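Local coordinates for protein putative esterase Rv1847/MT1895 (Mycobacterium tuberculosis, PDB 3S4K) that probably acts as a PaaI-family hotdog-fold thioesterase, hydrolysing acyl-CoA thioesters, with 1,4-dihydroxy-2-naphthoyl-CoA as a possible substrate, at residues V120-D125 with V129-Q134; S68-A73 with Q116-T121. All coordinates share one frame; numbering follows the deposited sequence.

Interaction 1: V120-D125 with V129-Q134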
# COMPACT_ATOMS: atom_id res chain seq x y z
N VAL A 120 1.68 -12.47 2.13
CA VAL A 120 0.78 -12.49 0.99
C VAL A 120 1.62 -12.39 -0.28
O VAL A 120 2.47 -11.50 -0.40
CB VAL A 120 -0.21 -11.32 1.03
CG1 VAL A 120 -1.19 -11.40 -0.16
CG2 VAL A 120 -0.93 -11.27 2.39
N THR A 121 1.36 -13.32 -1.21
CA THR A 121 2.09 -13.39 -2.48
C THR A 121 1.08 -13.16 -3.60
O THR A 121 0.05 -13.85 -3.67
CB THR A 121 2.81 -14.75 -2.67
OG1 THR A 121 3.61 -15.03 -1.52
CG2 THR A 121 3.69 -14.77 -3.96
N ILE A 122 1.40 -12.23 -4.49
CA ILE A 122 0.54 -11.89 -5.62
C ILE A 122 1.16 -12.39 -6.91
O ILE A 122 2.31 -12.07 -7.21
CB ILE A 122 0.34 -10.37 -5.75
CG1 ILE A 122 -0.01 -9.76 -4.38
CG2 ILE A 122 -0.74 -10.08 -6.75
CD1 ILE A 122 -0.78 -8.45 -4.49
N THR A 123 0.40 -13.20 -7.66
CA THR A 123 0.83 -13.74 -8.94
C THR A 123 -0.05 -13.27 -10.11
O THR A 123 -1.21 -12.89 -9.92
CB THR A 123 0.85 -15.29 -8.93
OG1 THR A 123 -0.38 -15.79 -8.38
CG2 THR A 123 2.05 -15.80 -8.11
N ASP A 124 0.50 -13.30 -11.32
CA ASP A 124 -0.26 -12.94 -12.52
C ASP A 124 -0.73 -14.21 -13.25
O ASP A 124 -0.57 -15.33 -12.74
CB ASP A 124 0.57 -12.03 -13.44
CG ASP A 124 1.78 -12.74 -14.12
OD1 ASP A 124 1.95 -13.98 -14.03
OD2 ASP A 124 2.57 -12.02 -14.78
N ASP A 125 -1.33 -14.04 -14.42
CA ASP A 125 -1.88 -15.21 -15.13
C ASP A 125 -0.86 -16.16 -15.80
O ASP A 125 -1.27 -17.13 -16.45
CB ASP A 125 -3.01 -14.81 -16.08
CG ASP A 125 -2.55 -14.04 -17.29
OD1 ASP A 125 -1.33 -14.00 -17.57
OD2 ASP A 125 -3.44 -13.47 -17.99
N VAL A 129 5.37 -14.12 -9.89
CA VAL A 129 5.14 -13.22 -8.76
C VAL A 129 5.31 -11.78 -9.23
O VAL A 129 6.34 -11.43 -9.82
CB VAL A 129 6.10 -13.53 -7.59
CG1 VAL A 129 5.91 -12.54 -6.45
CG2 VAL A 129 5.87 -14.96 -7.06
N VAL A 130 4.30 -10.97 -8.94
CA VAL A 130 4.32 -9.53 -9.22
C VAL A 130 4.61 -8.69 -7.98
O VAL A 130 5.24 -7.62 -8.10
CB VAL A 130 3.04 -9.03 -9.97
CG1 VAL A 130 2.94 -9.65 -11.36
CG2 VAL A 130 1.78 -9.29 -9.19
N ALA A 131 4.18 -9.14 -6.81
CA ALA A 131 4.45 -8.47 -5.53
C ALA A 131 4.32 -9.49 -4.40
O ALA A 131 3.62 -10.51 -4.55
CB ALA A 131 3.48 -7.28 -5.32
N ARG A 132 4.99 -9.24 -3.28
CA ARG A 132 4.98 -10.14 -2.12
C ARG A 132 5.17 -9.26 -0.91
O ARG A 132 6.00 -8.35 -0.95
CB ARG A 132 6.10 -11.17 -2.24
CG ARG A 132 6.29 -12.19 -1.10
CD ARG A 132 7.62 -12.94 -1.31
NE ARG A 132 7.78 -14.09 -0.42
CZ ARG A 132 8.19 -14.01 0.84
NH1 ARG A 132 8.46 -12.82 1.38
NH2 ARG A 132 8.31 -15.10 1.58
N GLY A 133 4.42 -9.49 0.15
CA GLY A 133 4.47 -8.59 1.30
C GLY A 133 4.13 -9.28 2.60
O GLY A 133 3.51 -10.35 2.60
N GLN A 134 4.51 -8.65 3.71
CA GLN A 134 4.18 -9.15 5.04
C GLN A 134 3.47 -8.07 5.79
O GLN A 134 3.90 -6.93 5.76
CB GLN A 134 5.42 -9.58 5.78
CG GLN A 134 6.08 -10.67 5.01
CD GLN A 134 7.32 -11.21 5.60
OE1 GLN A 134 7.77 -10.79 6.67
NE2 GLN A 134 7.90 -12.17 4.90
O HOH W 1 5.93 -16.45 -1.60

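Interaction 2: S68-A73 with Q116-T121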
# COMPACT_ATOMS: atom_id res chain seq x y z
N SER A 68 -5.38 -8.98 6.49
CA SER A 68 -6.25 -8.58 7.59
C SER A 68 -7.45 -9.49 7.72
O SER A 68 -7.86 -9.79 8.83
CB SER A 68 -6.70 -7.12 7.46
OG SER A 68 -5.60 -6.26 7.24
N MET A 69 -8.02 -9.96 6.59
CA MET A 69 -9.20 -10.82 6.67
C MET A 69 -8.81 -12.21 7.20
O MET A 69 -9.53 -12.77 8.05
CB MET A 69 -9.91 -10.92 5.31
CG MET A 69 -10.51 -9.59 4.85
SD MET A 69 -11.77 -8.90 5.95
CE MET A 69 -12.79 -10.32 6.05
N ALA A 70 -7.67 -12.73 6.77
CA ALA A 70 -7.14 -13.99 7.31
C ALA A 70 -6.95 -13.85 8.83
O ALA A 70 -7.31 -14.74 9.63
CB ALA A 70 -5.82 -14.38 6.62
N ALA A 71 -6.37 -12.72 9.23
CA ALA A 71 -6.06 -12.48 10.64
C ALA A 71 -7.32 -12.41 11.49
O ALA A 71 -7.38 -12.98 12.57
CB ALA A 71 -5.22 -11.21 10.79
N PHE A 72 -8.34 -11.75 10.97
CA PHE A 72 -9.60 -11.67 11.68
C PHE A 72 -10.25 -13.06 11.78
O PHE A 72 -10.76 -13.43 12.83
CB PHE A 72 -10.53 -10.72 10.96
CG PHE A 72 -11.82 -10.52 11.66
CD1 PHE A 72 -11.96 -9.49 12.59
CD2 PHE A 72 -12.91 -11.34 11.39
CE1 PHE A 72 -13.18 -9.28 13.24
CE2 PHE A 72 -14.13 -11.14 12.05
CZ PHE A 72 -14.26 -10.12 12.98
N ALA A 73 -10.20 -13.82 10.70
CA ALA A 73 -10.74 -15.17 10.71
C ALA A 73 -10.04 -16.05 11.74
O ALA A 73 -10.71 -16.79 12.45
CB ALA A 73 -10.68 -15.81 9.31
N GLN A 116 -0.14 -10.84 15.05
CA GLN A 116 -0.04 -11.77 13.95
C GLN A 116 0.84 -11.20 12.86
O GLN A 116 0.91 -9.98 12.67
CB GLN A 116 -1.41 -12.16 13.37
CG GLN A 116 -2.49 -12.46 14.38
CD GLN A 116 -3.77 -12.93 13.75
OE1 GLN A 116 -3.74 -13.73 12.78
NE2 GLN A 116 -4.91 -12.45 14.27
N LEU A 117 1.47 -12.11 12.13
CA LEU A 117 2.28 -11.76 11.00
C LEU A 117 1.86 -12.70 9.85
O LEU A 117 1.92 -13.93 9.99
CB LEU A 117 3.77 -11.85 11.37
CG LEU A 117 4.76 -11.39 10.30
CD1 LEU A 117 4.68 -9.90 10.10
CD2 LEU A 117 6.19 -11.83 10.60
N TRP A 118 1.44 -12.12 8.72
CA TRP A 118 0.97 -12.86 7.55
C TRP A 118 1.78 -12.50 6.30
O TRP A 118 2.15 -11.34 6.12
CB TRP A 118 -0.51 -12.57 7.24
CG TRP A 118 -1.43 -13.19 8.27
CD1 TRP A 118 -1.77 -12.68 9.47
CD2 TRP A 118 -2.12 -14.43 8.15
NE1 TRP A 118 -2.64 -13.52 10.13
CE2 TRP A 118 -2.85 -14.62 9.34
CE3 TRP A 118 -2.18 -15.42 7.16
CZ2 TRP A 118 -3.66 -15.75 9.56
CZ3 TRP A 118 -2.95 -16.54 7.39
CH2 TRP A 118 -3.69 -16.69 8.58
N LEU A 119 2.07 -13.51 5.46
CA LEU A 119 2.72 -13.33 4.15
C LEU A 119 1.66 -13.43 3.05
O LEU A 119 0.85 -14.37 3.04
CB LEU A 119 3.75 -14.44 3.92
CG LEU A 119 4.27 -14.57 2.50
CD1 LEU A 119 5.08 -13.34 2.15
CD2 LEU A 119 5.14 -15.83 2.37
N VAL A 120 1.68 -12.47 2.13
CA VAL A 120 0.78 -12.49 0.99
C VAL A 120 1.62 -12.39 -0.28
O VAL A 120 2.47 -11.50 -0.40
CB VAL A 120 -0.21 -11.32 1.03
CG1 VAL A 120 -1.19 -11.40 -0.16
CG2 VAL A 120 -0.93 -11.27 2.39
N THR A 121 1.36 -13.32 -1.21
CA THR A 121 2.09 -13.39 -2.48
C THR A 121 1.08 -13.16 -3.60
O THR A 121 0.05 -13.85 -3.67
CB THR A 121 2.81 -14.75 -2.67
OG1 THR A 121 3.61 -15.03 -1.52
CG2 THR A 121 3.69 -14.77 -3.96

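Interaction 1: V120-D125 with V129-Q134
Val120 and Gly133 clasp each other through two backbone hydrogen bonds, Val120 N to Gly133 O at 2.8 Å and Gly133 N to Val120 O at 2.9 Å. Two residues on, Ile122 N gives a 2.8 Å bond to Ala131 O, but the return is split: Ile122 O takes Val130 N at 2.9 Å and, weakly, Ala131 N at 3.5 Å. Val130 and Ala131 thus both face Ile122, a classic beta bulge in an antiparallel hairpin. On the face carrying Thr121 and Arg132, a water joins Thr121 OG1 (2.7 Å) to Arg132 NE, whose N-H it accepts; the extended arginine chain passes obliquely by the threonine, CG nearest OG1. A chi1 of -52° puts Thr121 OG1 beside the backbone N and leaves CG2 anti to it, where CG2 meets both methyls of Val129; Thr123 CG2 touches Val129 CG2 from further along. The face with Ile122 and Ala131 is apolar and lies under Tyr59 of helix 56-75. Val130 is turned aside by the bulge, and its side chain crosses that of Ile122 at about a right angle, CG2 to CG2 3.6 Å. At the turn, Asp124 CB rests on Val130 CG1 while Asp124 OD1 binds Thr126 OG1 and Arg128 N. Backbone bonds thus fix an antiparallel beta hairpin with two unlike faces: one apolar, the other combining methyl packing round Val129 with a single water bridge.

Interaction 2: S68-A73 with Q116-T121
Gln116 reaches the helix with its amide: NE2 donates to the backbone carbonyl of Ala71, 3.0 Å from NE2 to O with an N-H...O angle of 162°. The acceptor lies close to the amide plane of Gln116, yet the N-H comes down onto the oxygen from above the carbonyl plane of Ala71, at a steep angle to C=O. NE2 has a second partner in Asn139 OD1, on strand 129-140. At the other end of the amide, OE1 lies against CA and CB of Ala71 and accepts from Trp118 NE1 at 2.9 Å, a bond in the indole plane that helps hold the ring's rotation. This is the central helix of the hotdog fold, 56-75, lying against the concave side of the antiparallel sheet that wraps it, and its small alanines let the strand's large side chains come close. Trp118 follows two residues later, on the same side of the strand. Its chi1 of -71° sets CG beside the backbone N, and the indole then presents a face to Ala70 CB, a CH-pi contact 3.6 Å from the centroid of the six-membered ring and 8° off the normal, while NE1 points to Gln116 OE1. The backbone N of Ala71 lies over that same face.

How the interactions relate
Strand 115-123 carries both contacts, whose centres lie 14 Å apart: interaction 2 uses 116-121 and interaction 1 takes over at 120-125, with Val120 and Thr121 common to the two. Along the chain helix segment 68-73 comes first, then the shared strand, then its hairpin partner 129-134. Interaction 1 thus runs within the sheet, strand to strand, whereas interaction 2 runs from the sheet to helix 56-75. They also touch directly, as Leu119 packs against Arg132 and Gly133, and Gln134 CB lies near Trp118 O. Together they tie one strand to its neighbour and to the helix the hotdog sheet enfolds.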